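PDB 3I4G: SusD-like carbohydrate binding protein BF1063 from Bacteroides fragilis NCTC 9343, which probably binds carbohydrate at the outer membrane, as a SusD-family protein that would take part in capturing glycans for uptake. Local coordinates for residues K75-N80 against G501-R506; M56-D61 against N71-I76; D457-G462 against T509-P514; I463-L468 against F505-D510. One frame throughout, in Å; residues are numbered along the deposited sequence.

Interaction 1. Residues K75-N80 against G501-R506; sequences KISSGN and GKRAFR
R503 leaves its backbone with CG anti to the carbonyl carbon (chi1 -61°), which lays CG 4.0 Å from S78 CB, and the chain then runs extended to NE. F505 takes the other course, CG anti to the backbone N. A buried carbonyl lies at the edge of its ring, S77 O being 3.5 Å from F505 CD2; that oxygen has no polar partner in the model. The setting is a helix terminus: helix 72-78 gives way at G79, which has positive phi, and the loop following strand 497-502 meets it there. A504 N donates to S78 O over 2.8 Å, nearly straight at 162° but from above the carbonyl plane. G79, lacking a side chain, lets its CA come within 3.4 Å of A504 O in a CA-H...O contact. One water accepts from R503 NE in the guanidinium plane and donates to S77 OG, which also bonds L59 O. G79 O lies 3.2 Å from the plane of the R506 guanidinium, over its centre, while the polar end of R506 bonds D510.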
loop_
_atom_site.group_PDB
_atom_site.type_symbol
_atom_site.label_atom_id
_atom_site.label_comp_id
_atom_site.label_asym_id
_atom_site.label_seq_id
_atom_site.Cartn_x
_atom_site.Cartn_y
_atom_site.Cartn_z
ATOM N N LYS A 75 10.328 -2.385 -13.509
ATOM C CA LYS A 75 10.784 -1.318 -14.372
ATOM C C LYS A 75 9.984 -0.024 -14.205
ATOM O O LYS A 75 10.456 1.011 -14.643
ATOM C CB LYS A 75 10.773 -1.747 -15.834
ATOM C CG LYS A 75 11.806 -2.769 -16.156
ATOM C CD LYS A 75 11.796 -3.020 -17.666
ATOM C CE LYS A 75 12.764 -4.082 -18.074
ATOM N NZ LYS A 75 12.830 -4.247 -19.561
ATOM N N ILE A 76 8.809 -0.053 -13.584
ATOM C CA ILE A 76 8.028 1.161 -13.383
ATOM C C ILE A 76 8.862 2.222 -12.697
ATOM O O ILE A 76 8.755 3.408 -13.063
ATOM C CB ILE A 76 6.757 0.859 -12.571
ATOM C CG1 ILE A 76 5.775 0.112 -13.486
ATOM C CG2 ILE A 76 6.142 2.157 -12.057
ATOM C CD1 ILE A 76 4.566 -0.441 -12.789
ATOM N N SER A 77 9.685 1.861 -11.703
ATOM C CA SER A 77 10.476 2.866 -10.988
ATOM C C SER A 77 11.976 2.629 -11.008
ATOM O O SER A 77 12.700 3.267 -10.232
ATOM C CB SER A 77 9.995 2.970 -9.545
ATOM O OG SER A 77 10.208 1.769 -8.875
ATOM N N SER A 78 12.483 1.784 -11.900
ATOM C CA SER A 78 13.935 1.541 -11.951
ATOM C C SER A 78 14.693 2.380 -12.964
ATOM O O SER A 78 15.924 2.279 -13.027
ATOM C CB SER A 78 14.197 0.085 -12.262
ATOM O OG SER A 78 13.845 -0.196 -13.621
ATOM N N GLY A 79 13.989 3.178 -13.745
ATOM C CA GLY A 79 14.596 3.976 -14.803
ATOM C C GLY A 79 14.322 3.424 -16.198
ATOM O O GLY A 79 14.797 3.976 -17.170
ATOM N N ASN A 80 13.547 2.345 -16.288
ATOM C CA ASN A 80 13.302 1.637 -17.541
ATOM C C ASN A 80 11.850 1.609 -17.949
ATOM O O ASN A 80 11.470 0.783 -18.804
ATOM C CB ASN A 80 13.871 0.218 -17.421
ATOM C CG ASN A 80 15.396 0.191 -17.501
ATOM O OD1 ASN A 80 15.998 0.923 -18.281
ATOM N ND2 ASN A 80 16.013 -0.694 -16.749
ATOM N N GLY A 501 20.257 -6.116 -6.541
ATOM C CA GLY A 501 20.050 -5.504 -7.845
ATOM C C GLY A 501 20.220 -4.006 -7.709
ATOM O O GLY A 501 20.843 -3.531 -6.753
ATOM N N LYS A 502 19.724 -3.251 -8.690
ATOM C CA LYS A 502 19.885 -1.798 -8.653
ATOM C C LYS A 502 18.749 -1.102 -9.396
ATOM O O LYS A 502 18.014 -1.680 -10.194
ATOM C CB LYS A 502 21.249 -1.400 -9.244
ATOM C CG LYS A 502 21.407 -1.672 -10.726
ATOM C CD LYS A 502 22.753 -1.158 -11.260
ATOM N N ARG A 503 18.655 0.190 -9.112
ATOM C CA ARG A 503 17.757 1.114 -9.811
ATOM C C ARG A 503 18.508 2.377 -10.209
ATOM O O ARG A 503 19.521 2.734 -9.595
ATOM C CB ARG A 503 16.558 1.508 -8.967
ATOM C CG ARG A 503 15.633 0.400 -8.542
ATOM C CD ARG A 503 14.435 0.969 -7.792
ATOM N NE ARG A 503 13.555 -0.062 -7.287
ATOM C CZ ARG A 503 13.634 -0.614 -6.089
ATOM N NH1 ARG A 503 14.552 -0.251 -5.201
ATOM N NH2 ARG A 503 12.744 -1.550 -5.782
ATOM N N ALA A 504 17.986 3.041 -11.225
ATOM C CA ALA A 504 18.486 4.348 -11.664
ATOM C C ALA A 504 17.280 5.202 -12.083
ATOM O O ALA A 504 17.151 5.674 -13.230
ATOM C CB ALA A 504 19.498 4.214 -12.775
ATOM N N PHE A 505 16.375 5.418 -11.127
ATOM C CA PHE A 505 15.193 6.260 -11.322
ATOM C C PHE A 505 15.585 7.601 -11.925
ATOM O O PHE A 505 16.551 8.243 -11.470
ATOM C CB PHE A 505 14.539 6.459 -9.950
ATOM C CG PHE A 505 13.270 7.281 -9.915
ATOM C CD1 PHE A 505 13.297 8.655 -10.009
ATOM C CD2 PHE A 505 12.049 6.676 -9.630
ATOM C CE1 PHE A 505 12.137 9.386 -9.887
ATOM C CE2 PHE A 505 10.889 7.422 -9.502
ATOM C CZ PHE A 505 10.939 8.758 -9.625
ATOM N N ARG A 506 14.859 8.049 -12.936
ATOM C CA ARG A 506 15.205 9.270 -13.627
ATOM C C ARG A 506 14.462 10.490 -13.097
ATOM O O ARG A 506 13.220 10.491 -13.021
ATOM C CB ARG A 506 14.851 9.114 -15.108
ATOM C CG ARG A 506 15.567 8.015 -15.840
ATOM C CD ARG A 506 14.934 7.657 -17.174
ATOM N NE ARG A 506 13.643 7.027 -16.984
ATOM C CZ ARG A 506 12.897 6.536 -17.951
ATOM N NH1 ARG A 506 13.302 6.583 -19.222
ATOM N NH2 ARG A 506 11.762 5.965 -17.652
HETATM O O HOH W 1 11.454 -0.586 -9.027
#

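Interaction 2. Residues M56-D61 against N71-I76; sequences MEHLSD and NPFFKI
L59 and F73 join two short helical elements, the 3-10 segment 56-59 and the N-terminal turn of helix 72-78, which N71 caps; a connection holding the short strand 63-65 runs between them. Both lie in the N-terminal part of this SusD-like fold, beside helix 86-109.

Apolar packing carries the contact. L59 CD2 sits over the centre of the F73 ring in a CH-pi contact, 4.1 Å from the centroid and only 10° off the ring normal. The same methyl presses tightly on the backbone, 3.0 Å from F73 O, while the other branch, L59 CD1, rests 4.0 Å from I76 CG2. H58 crosses F73 at about a right angle, H58 CB to F73 CE2 at 4.2 Å, and M56 N lies at the ring's edge near CZ. F73 CG is anti to the backbone N (chi1 -175°); H51 and F87 add further aromatic contacts to the ring.

The hydrogen bonds run within each element or to residues outside the pair, none between the two. H58 O, which accepts from R503 NH2, lies 3.8 Å from F74 CD1, and the imidazole turns to D65 through ND1. E57 O holds both S60 N and S60 OG, the latter at 2.8 Å, tying the end of the 3-10 turn. At the helix start, N71 OD1 accepts from F73 N over 2.9 Å, with the donor lying above the plane of the side-chain amide.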
loop_
_atom_site.group_PDB
_atom_site.type_symbol
_atom_site.label_atom_id
_atom_site.label_comp_id
_atom_site.label_asym_id
_atom_site.label_seq_id
_atom_site.Cartn_x
_atom_site.Cartn_y
_atom_site.Cartn_z
HETATM N N MSE A 56 3.159 -2.987 -4.759
HETATM C CA MSE A 56 3.804 -1.738 -5.109
HETATM C C MSE A 56 5.008 -1.507 -4.215
HETATM O O MSE A 56 5.854 -0.686 -4.544
HETATM C CB MSE A 56 2.880 -0.517 -5.005
HETATM C CG MSE A 56 1.886 -0.433 -6.080
HETATM SE SE MSE A 56 1.117 1.352 -6.208
HETATM C CE MSE A 56 1.761 1.936 -7.947
ATOM N N GLU A 57 5.123 -2.196 -3.082
ATOM C CA GLU A 57 6.319 -2.028 -2.271
ATOM C C GLU A 57 7.566 -2.446 -3.052
ATOM O O GLU A 57 8.667 -1.974 -2.756
ATOM C CB GLU A 57 6.216 -2.822 -0.956
ATOM C CG GLU A 57 6.779 -2.104 0.220
ATOM C CD GLU A 57 5.872 -1.068 0.822
ATOM O OE1 GLU A 57 4.916 -0.599 0.191
ATOM O OE2 GLU A 57 6.157 -0.657 1.928
ATOM N N HIS A 58 7.404 -3.316 -4.032
ATOM C CA HIS A 58 8.512 -3.707 -4.911
ATOM C C HIS A 58 9.090 -2.583 -5.741
ATOM O O HIS A 58 10.197 -2.725 -6.286
ATOM C CB HIS A 58 8.091 -4.821 -5.899
ATOM C CG HIS A 58 7.562 -6.046 -5.246
ATOM N ND1 HIS A 58 7.032 -7.095 -5.966
ATOM C CD2 HIS A 58 7.396 -6.353 -3.938
ATOM C CE1 HIS A 58 6.622 -8.029 -5.117
ATOM N NE2 HIS A 58 6.809 -7.596 -3.883
ATOM N N LEU A 59 8.353 -1.481 -5.855
ATOM C CA LEU A 59 8.777 -0.317 -6.599
ATOM C C LEU A 59 9.487 0.686 -5.718
ATOM O O LEU A 59 9.891 1.744 -6.194
ATOM C CB LEU A 59 7.535 0.361 -7.192
ATOM C CG LEU A 59 6.615 -0.532 -8.017
ATOM C CD1 LEU A 59 5.458 0.313 -8.619
ATOM C CD2 LEU A 59 7.361 -1.320 -9.114
ATOM N N SER A 60 9.587 0.392 -4.429
ATOM C CA SER A 60 10.116 1.300 -3.435
ATOM C C SER A 60 11.439 0.800 -2.865
ATOM O O SER A 60 11.882 -0.302 -3.166
ATOM C CB SER A 60 9.124 1.468 -2.271
ATOM O OG SER A 60 9.128 0.375 -1.392
ATOM N N ASP A 61 12.020 1.631 -2.017
ATOM C CA ASP A 61 13.221 1.312 -1.267
ATOM C C ASP A 61 13.019 0.227 -0.191
ATOM O O ASP A 61 13.998 -0.217 0.384
ATOM C CB ASP A 61 13.874 2.593 -0.681
ATOM C CG ASP A 61 12.935 3.471 0.113
ATOM O OD1 ASP A 61 11.687 3.348 -0.018
ATOM O OD2 ASP A 61 13.435 4.355 0.830
ATOM N N ASN A 71 11.938 -7.546 -15.003
ATOM C CA ASN A 71 10.500 -7.698 -14.954
ATOM C C ASN A 71 9.856 -6.323 -15.174
ATOM O O ASN A 71 10.237 -5.363 -14.541
ATOM C CB ASN A 71 10.027 -8.266 -13.635
ATOM C CG ASN A 71 8.534 -8.427 -13.631
ATOM O OD1 ASN A 71 7.840 -7.538 -13.187
ATOM N ND2 ASN A 71 8.048 -9.497 -14.225
ATOM N N PRO A 72 8.861 -6.195 -16.064
ATOM C CA PRO A 72 8.323 -4.845 -16.349
ATOM C C PRO A 72 7.647 -4.169 -15.173
ATOM O O PRO A 72 7.572 -2.935 -15.145
ATOM C CB PRO A 72 7.354 -5.110 -17.528
ATOM C CG PRO A 72 7.922 -6.345 -18.191
ATOM C CD PRO A 72 8.363 -7.205 -17.005
ATOM N N PHE A 73 7.179 -4.911 -14.164
ATOM C CA PHE A 73 6.606 -4.240 -13.000
ATOM C C PHE A 73 7.688 -3.476 -12.268
ATOM O O PHE A 73 7.552 -2.303 -11.983
ATOM C CB PHE A 73 5.945 -5.260 -12.069
ATOM C CG PHE A 73 5.213 -4.669 -10.893
ATOM C CD1 PHE A 73 4.124 -3.827 -11.062
ATOM C CD2 PHE A 73 5.576 -5.027 -9.599
ATOM C CE1 PHE A 73 3.430 -3.346 -9.967
ATOM C CE2 PHE A 73 4.888 -4.565 -8.530
ATOM C CZ PHE A 73 3.812 -3.747 -8.700
ATOM N N PHE A 74 8.800 -4.140 -11.998
ATOM C CA PHE A 74 9.953 -3.491 -11.373
ATOM C C PHE A 74 10.451 -2.303 -12.191
ATOM O O PHE A 74 10.887 -1.273 -11.639
ATOM C CB PHE A 74 11.060 -4.542 -11.165
ATOM C CG PHE A 74 12.312 -3.990 -10.568
ATOM C CD1 PHE A 74 12.452 -3.864 -9.178
ATOM C CD2 PHE A 74 13.355 -3.600 -11.372
ATOM C CE1 PHE A 74 13.637 -3.357 -8.625
ATOM C CE2 PHE A 74 14.531 -3.142 -10.808
ATOM C CZ PHE A 74 14.657 -3.032 -9.446
ATOM N N LYS A 75 10.328 -2.385 -13.509
ATOM C CA LYS A 75 10.784 -1.318 -14.372
ATOM C C LYS A 75 9.984 -0.024 -14.205
ATOM O O LYS A 75 10.456 1.011 -14.643
ATOM C CB LYS A 75 10.773 -1.747 -15.834
ATOM C CG LYS A 75 11.806 -2.769 -16.156
ATOM C CD LYS A 75 11.796 -3.020 -17.666
ATOM C CE LYS A 75 12.764 -4.082 -18.074
ATOM N NZ LYS A 75 12.830 -4.247 -19.561
ATOM N N ILE A 76 8.809 -0.053 -13.584
ATOM C CA ILE A 76 8.028 1.161 -13.383
ATOM C C ILE A 76 8.862 2.222 -12.697
ATOM O O ILE A 76 8.755 3.408 -13.063
ATOM C CB ILE A 76 6.757 0.859 -12.571
ATOM C CG1 ILE A 76 5.775 0.112 -13.486
ATOM C CG2 ILE A 76 6.142 2.157 -12.057
ATOM C CD1 ILE A 76 4.566 -0.441 -12.789
#

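Interaction 3. Residues D457-G462 against T509-P514; sequences DIMRWG and TDYTWP. With EDO (1,2-ethanediol), chain F.
M459 and Y511 lie alongside one another with their side chains running in opposite senses, a Met-aromatic contact between the last turn of helix 454-461, closed by a Schellman motif at G462, and the 3-10 turn 509-511. The selenomethionine is bent twice: chi2 (-78°) swings SE to 3.9 Å from Y511 CD1, and chi3 (-85°) turns CE onto the backbone of the facing turn. SE stands obliquely to the ring, 56° off its normal, rather than over its centre. M459 CE lies 3.3 Å from Y511 O and nearly as close to D510 O, so the methyl is set against two carbonyls at once. W513, bonded through NE1 to Y455 OH, brushes M459 CE more loosely, its NE1 4.3 Å away. At the start of the turn an ethanediol, probably from the crystallisation liquor, donates through O1 to T509 O. Running the other way from M459, the Y511 ring brings its edge toward I458 O and carries its hydroxyl to the helix end. That hydroxyl makes no hydrogen bond to G462 and pairs instead with H465 ND1, although Y511 OH lies just 3.0 Å from G462 C.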
loop_
_atom_site.group_PDB
_atom_site.type_symbol
_atom_site.label_atom_id
_atom_site.label_comp_id
_atom_site.label_asym_id
_atom_site.label_seq_id
_atom_site.Cartn_x
_atom_site.Cartn_y
_atom_site.Cartn_z
ATOM N N ASP A 457 4.296 7.509 -1.166
ATOM C CA ASP A 457 4.938 8.528 -0.339
ATOM C C ASP A 457 6.227 9.082 -0.946
ATOM O O ASP A 457 6.417 10.298 -1.006
ATOM C CB ASP A 457 5.278 7.971 1.041
ATOM C CG ASP A 457 4.085 7.793 1.959
ATOM O OD1 ASP A 457 3.032 8.442 1.772
ATOM O OD2 ASP A 457 4.266 7.017 2.936
ATOM N N ILE A 458 7.137 8.213 -1.402
ATOM C CA ILE A 458 8.416 8.708 -1.905
ATOM C C ILE A 458 8.206 9.503 -3.216
ATOM O O ILE A 458 8.929 10.467 -3.491
ATOM C CB ILE A 458 9.493 7.634 -2.041
ATOM C CG1 ILE A 458 9.081 6.565 -3.042
ATOM C CG2 ILE A 458 9.776 7.014 -0.672
ATOM C CD1 ILE A 458 10.154 5.435 -3.215
HETATM N N MSE A 459 7.172 9.170 -3.957
HETATM C CA MSE A 459 6.788 9.960 -5.129
HETATM C C MSE A 459 6.271 11.342 -4.755
HETATM O O MSE A 459 6.797 12.345 -5.246
HETATM C CB MSE A 459 5.752 9.170 -5.923
HETATM C CG MSE A 459 6.308 7.904 -6.640
HETATM SE SE MSE A 459 7.268 8.217 -8.256
HETATM C CE MSE A 459 5.691 8.262 -9.425
ATOM N N ARG A 460 5.286 11.422 -3.859
ATOM C CA ARG A 460 4.695 12.736 -3.491
ATOM C C ARG A 460 5.718 13.603 -2.773
ATOM O O ARG A 460 5.714 14.847 -2.922
ATOM C CB ARG A 460 3.420 12.613 -2.640
ATOM C CG ARG A 460 3.627 12.151 -1.222
ATOM C CD ARG A 460 2.339 11.776 -0.568
ATOM N NE ARG A 460 2.550 11.226 0.764
ATOM C CZ ARG A 460 2.647 11.936 1.889
ATOM N NH1 ARG A 460 2.598 13.257 1.895
ATOM N NH2 ARG A 460 2.821 11.284 3.039
ATOM N N TRP A 461 6.606 13.012 -1.974
ATOM C CA TRP A 461 7.632 13.769 -1.280
ATOM C C TRP A 461 8.750 14.251 -2.192
ATOM O O TRP A 461 9.558 15.078 -1.820
ATOM C CB TRP A 461 8.268 12.934 -0.157
ATOM C CG TRP A 461 7.371 12.640 1.002
ATOM C CD1 TRP A 461 6.367 13.428 1.492
ATOM C CD2 TRP A 461 7.471 11.513 1.887
ATOM N NE1 TRP A 461 5.822 12.831 2.602
ATOM C CE2 TRP A 461 6.487 11.670 2.871
ATOM C CE3 TRP A 461 8.308 10.396 1.945
ATOM C CZ2 TRP A 461 6.282 10.734 3.877
ATOM C CZ3 TRP A 461 8.105 9.454 2.947
ATOM C CH2 TRP A 461 7.105 9.642 3.899
ATOM N N GLY A 462 8.859 13.706 -3.389
ATOM C CA GLY A 462 9.951 14.108 -4.265
ATOM C C GLY A 462 11.313 13.580 -3.807
ATOM O O GLY A 462 12.352 14.187 -4.059
ATOM N N THR A 509 11.657 12.371 -15.045
ATOM C CA THR A 509 10.794 11.502 -15.835
ATOM C C THR A 509 10.031 10.481 -15.031
ATOM O O THR A 509 8.820 10.310 -15.270
ATOM C CB THR A 509 11.646 10.780 -16.894
ATOM O OG1 THR A 509 12.178 11.779 -17.774
ATOM C CG2 THR A 509 10.842 9.764 -17.727
ATOM N N ASP A 510 10.679 9.794 -14.086
ATOM C CA ASP A 510 9.989 8.694 -13.405
ATOM C C ASP A 510 9.039 9.136 -12.302
ATOM O O ASP A 510 8.393 8.284 -11.699
ATOM C CB ASP A 510 11.004 7.645 -12.973
ATOM C CG ASP A 510 11.551 6.888 -14.152
ATOM O OD1 ASP A 510 10.754 6.493 -15.041
ATOM O OD2 ASP A 510 12.777 6.709 -14.228
ATOM N N TYR A 511 8.910 10.441 -12.055
ATOM C CA TYR A 511 7.817 10.918 -11.221
ATOM C C TYR A 511 6.458 10.861 -11.920
ATOM O O TYR A 511 5.432 11.036 -11.259
ATOM C CB TYR A 511 8.094 12.359 -10.710
ATOM C CG TYR A 511 9.107 12.353 -9.590
ATOM C CD1 TYR A 511 8.760 11.861 -8.347
ATOM C CD2 TYR A 511 10.361 12.863 -9.749
ATOM C CE1 TYR A 511 9.657 11.853 -7.318
ATOM C CE2 TYR A 511 11.303 12.855 -8.704
ATOM C CZ TYR A 511 10.907 12.357 -7.495
ATOM O OH TYR A 511 11.792 12.288 -6.437
ATOM N N THR A 512 6.432 10.627 -13.241
ATOM C CA THR A 512 5.167 10.557 -13.968
ATOM C C THR A 512 5.182 9.317 -14.858
ATOM O O THR A 512 6.156 9.087 -15.614
ATOM C CB THR A 512 4.977 11.787 -14.844
ATOM O OG1 THR A 512 5.064 12.983 -14.057
ATOM C CG2 THR A 512 3.592 11.783 -15.484
ATOM N N TRP A 513 4.134 8.510 -14.804
ATOM C CA TRP A 513 4.015 7.371 -15.705
ATOM C C TRP A 513 3.474 7.913 -17.032
ATOM O O TRP A 513 2.581 8.745 -17.022
ATOM C CB TRP A 513 3.034 6.332 -15.187
ATOM C CG TRP A 513 3.337 5.704 -13.865
ATOM C CD1 TRP A 513 4.454 5.823 -13.095
ATOM C CD2 TRP A 513 2.511 4.738 -13.216
ATOM N NE1 TRP A 513 4.336 5.040 -11.960
ATOM C CE2 TRP A 513 3.153 4.347 -12.021
ATOM C CE3 TRP A 513 1.284 4.154 -13.546
ATOM C CZ2 TRP A 513 2.582 3.436 -11.151
ATOM C CZ3 TRP A 513 0.715 3.305 -12.687
ATOM C CH2 TRP A 513 1.359 2.928 -11.507
ATOM N N PRO A 514 3.992 7.412 -18.176
ATOM C CA PRO A 514 3.451 7.828 -19.477
ATOM C C PRO A 514 2.052 7.253 -19.703
ATOM O O PRO A 514 1.687 6.220 -19.135
ATOM C CB PRO A 514 4.424 7.220 -20.466
ATOM C CG PRO A 514 4.910 5.980 -19.764
ATOM C CD PRO A 514 5.022 6.380 -18.297
HETATM C C1 EDO F . 6.536 10.631 -18.284
HETATM O O1 EDO F . 7.520 11.310 -17.469
HETATM C C2 EDO F . 6.602 11.168 -19.710
HETATM O O2 EDO F . 7.789 10.640 -20.309
#

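Interaction 4. Residues I463-L468 against F505-D510; sequences IAHEVL and FRNPTD. With EDO (1,2-ethanediol), chain E; EDO (1,2-ethanediol), chain F.
A464 and D510 cover opposite faces of the F505 ring. On one side A464 CB makes a CH-pi contact, 4.1 Å from the centroid, with A464 C also above that face; on the other D510 CB lies 3.4 Å from the plane, over the ring centre. L468 CD1 comes in obliquely, 3.7 Å from F505 CD2. The imidazole of H465 is likewise covered on both sides: N507 ND2 stands over its centre, 3.4 Å above the plane, with amide and ring planes stacked 22° apart, and E466 CG lies against the opposite face. Around the cis peptide before P508, the loop is tied by a side-on salt bridge: R506 NE to D510 OD2 at 2.9 Å and R506 NH2 to D510 OD1 at 2.8 Å, with R506 N also bonding OD2. The one hydrogen bond between the segments, F505 N to L468 O at 3.1 Å, continues the backbone pairing of antiparallel strands 471-476 and 497-502 past their ends. Along the chain helix 464-467 comes between helix 454-461 and strand 471-476, and I458 of helix 454-461 touches A464, V467 and L468.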
loop_
_atom_site.group_PDB
_atom_site.type_symbol
_atom_site.label_atom_id
_atom_site.label_comp_id
_atom_site.label_asym_id
_atom_site.label_seq_id
_atom_site.Cartn_x
_atom_site.Cartn_y
_atom_site.Cartn_z
ATOM N N ILE A 463 11.296 12.439 -3.118
ATOM C CA ILE A 463 12.543 11.777 -2.708
ATOM C C ILE A 463 12.765 10.438 -3.406
ATOM O O ILE A 463 13.779 9.781 -3.188
ATOM C CB ILE A 463 12.664 11.602 -1.175
ATOM C CG1 ILE A 463 11.726 10.537 -0.635
ATOM C CG2 ILE A 463 12.447 12.968 -0.451
ATOM C CD1 ILE A 463 11.962 10.241 0.869
ATOM N N ALA A 464 11.830 10.004 -4.253
ATOM C CA ALA A 464 12.005 8.768 -4.990
ATOM C C ALA A 464 13.280 8.748 -5.783
ATOM O O ALA A 464 13.945 7.719 -5.853
ATOM C CB ALA A 464 10.803 8.543 -5.938
ATOM N N HIS A 465 13.649 9.866 -6.398
ATOM C CA HIS A 465 14.874 9.885 -7.203
ATOM C C HIS A 465 16.135 9.778 -6.353
ATOM O O HIS A 465 17.210 9.486 -6.896
ATOM C CB HIS A 465 14.938 11.127 -8.095
ATOM C CG HIS A 465 15.261 12.380 -7.360
ATOM N ND1 HIS A 465 14.306 13.118 -6.673
ATOM C CD2 HIS A 465 16.445 13.013 -7.156
ATOM C CE1 HIS A 465 14.895 14.159 -6.105
ATOM N NE2 HIS A 465 16.184 14.139 -6.409
ATOM N N GLU A 466 16.033 10.025 -5.056
ATOM C CA GLU A 466 17.142 9.797 -4.147
ATOM C C GLU A 466 17.180 8.341 -3.715
ATOM O O GLU A 466 18.207 7.641 -3.894
ATOM C CB GLU A 466 16.998 10.650 -2.890
ATOM C CG GLU A 466 17.054 12.140 -3.101
ATOM C CD GLU A 466 16.858 12.900 -1.807
ATOM O OE1 GLU A 466 17.817 12.966 -0.997
ATOM O OE2 GLU A 466 15.765 13.471 -1.603
ATOM N N VAL A 467 16.073 7.830 -3.202
ATOM C CA VAL A 467 16.104 6.494 -2.616
ATOM C C VAL A 467 16.086 5.382 -3.667
ATOM O O VAL A 467 16.516 4.255 -3.360
ATOM C CB VAL A 467 14.994 6.282 -1.564
ATOM C CG1 VAL A 467 15.086 7.381 -0.471
ATOM C CG2 VAL A 467 13.607 6.217 -2.179
ATOM N N LEU A 468 15.650 5.692 -4.885
ATOM C CA LEU A 468 15.649 4.733 -5.999
ATOM C C LEU A 468 16.764 5.011 -7.012
ATOM O O LEU A 468 16.680 4.608 -8.190
ATOM C CB LEU A 468 14.283 4.720 -6.709
ATOM C CG LEU A 468 13.076 4.512 -5.784
ATOM C CD1 LEU A 468 11.773 4.507 -6.636
ATOM C CD2 LEU A 468 13.180 3.244 -4.919
ATOM N N PHE A 505 16.375 5.418 -11.127
ATOM C CA PHE A 505 15.193 6.260 -11.322
ATOM C C PHE A 505 15.585 7.601 -11.925
ATOM O O PHE A 505 16.551 8.243 -11.470
ATOM C CB PHE A 505 14.539 6.459 -9.950
ATOM C CG PHE A 505 13.270 7.281 -9.915
ATOM C CD1 PHE A 505 13.297 8.655 -10.009
ATOM C CD2 PHE A 505 12.049 6.676 -9.630
ATOM C CE1 PHE A 505 12.137 9.386 -9.887
ATOM C CE2 PHE A 505 10.889 7.422 -9.502
ATOM C CZ PHE A 505 10.939 8.758 -9.625
ATOM N N ARG A 506 14.859 8.049 -12.936
ATOM C CA ARG A 506 15.205 9.270 -13.627
ATOM C C ARG A 506 14.462 10.490 -13.097
ATOM O O ARG A 506 13.220 10.491 -13.021
ATOM C CB ARG A 506 14.851 9.114 -15.108
ATOM C CG ARG A 506 15.567 8.015 -15.840
ATOM C CD ARG A 506 14.934 7.657 -17.174
ATOM N NE ARG A 506 13.643 7.027 -16.984
ATOM C CZ ARG A 506 12.897 6.536 -17.951
ATOM N NH1 ARG A 506 13.302 6.583 -19.222
ATOM N NH2 ARG A 506 11.762 5.965 -17.652
ATOM N N ASN A 507 15.203 11.537 -12.729
ATOM C CA ASN A 507 14.615 12.779 -12.272
ATOM C C ASN A 507 14.612 13.766 -13.440
ATOM O O ASN A 507 15.676 14.150 -13.899
ATOM C CB ASN A 507 15.407 13.318 -11.097
ATOM C CG ASN A 507 14.712 14.485 -10.422
ATOM O OD1 ASN A 507 13.499 14.685 -10.574
ATOM N ND2 ASN A 507 15.478 15.263 -9.631
ATOM N N PRO A 508 13.453 14.248 -13.892
ATOM C CA PRO A 508 12.095 14.095 -13.382
ATOM C C PRO A 508 11.211 13.019 -13.988
ATOM O O PRO A 508 10.120 12.806 -13.485
ATOM C CB PRO A 508 11.468 15.446 -13.768
ATOM C CG PRO A 508 12.077 15.722 -15.111
ATOM C CD PRO A 508 13.493 15.247 -14.997
ATOM N N THR A 509 11.657 12.371 -15.045
ATOM C CA THR A 509 10.794 11.502 -15.835
ATOM C C THR A 509 10.031 10.481 -15.031
ATOM O O THR A 509 8.820 10.310 -15.270
ATOM C CB THR A 509 11.646 10.780 -16.894
ATOM O OG1 THR A 509 12.178 11.779 -17.774
ATOM C CG2 THR A 509 10.842 9.764 -17.727
ATOM N N ASP A 510 10.679 9.794 -14.086
ATOM C CA ASP A 510 9.989 8.694 -13.405
ATOM C C ASP A 510 9.039 9.136 -12.302
ATOM O O ASP A 510 8.393 8.284 -11.699
ATOM C CB ASP A 510 11.004 7.645 -12.973
ATOM C CG ASP A 510 11.551 6.888 -14.152
ATOM O OD1 ASP A 510 10.754 6.493 -15.041
ATOM O OD2 ASP A 510 12.777 6.709 -14.228
HETATM C C1 EDO E . 18.284 3.079 -0.198
HETATM O O1 EDO E . 18.198 3.084 -1.634
HETATM C C2 EDO E . 18.907 4.370 0.317
HETATM O O2 EDO E . 18.006 5.434 0.059
HETATM C C1 EDO F . 6.536 10.631 -18.284
HETATM O O1 EDO F . 7.520 11.310 -17.469
HETATM C C2 EDO F . 6.602 11.168 -19.710
HETATM O O2 EDO F . 7.789 10.640 -20.309
#

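Overall arrangement
The four contacts form one continuous patch, with centres 7 to 13 Å apart. Interactions 1 and 2 share helix 72-78; interactions 1, 3 and 4 all draw on the run 501-514, which begins in the last residues of strand 497-502, and interactions 3 and 4 use the successive helices 454-461 and 464-467. Along the chain, interaction 2 is local and comes before interactions 3 and 4, while interaction 1 brings together regions 421 residues apart and crosses interaction 3. Polar bonds from R503 and S77 link interactions 1 and 2. Through interaction 1 the run 501-506, near the C-terminal end, packs on helix 72-78 of the N-terminal family region.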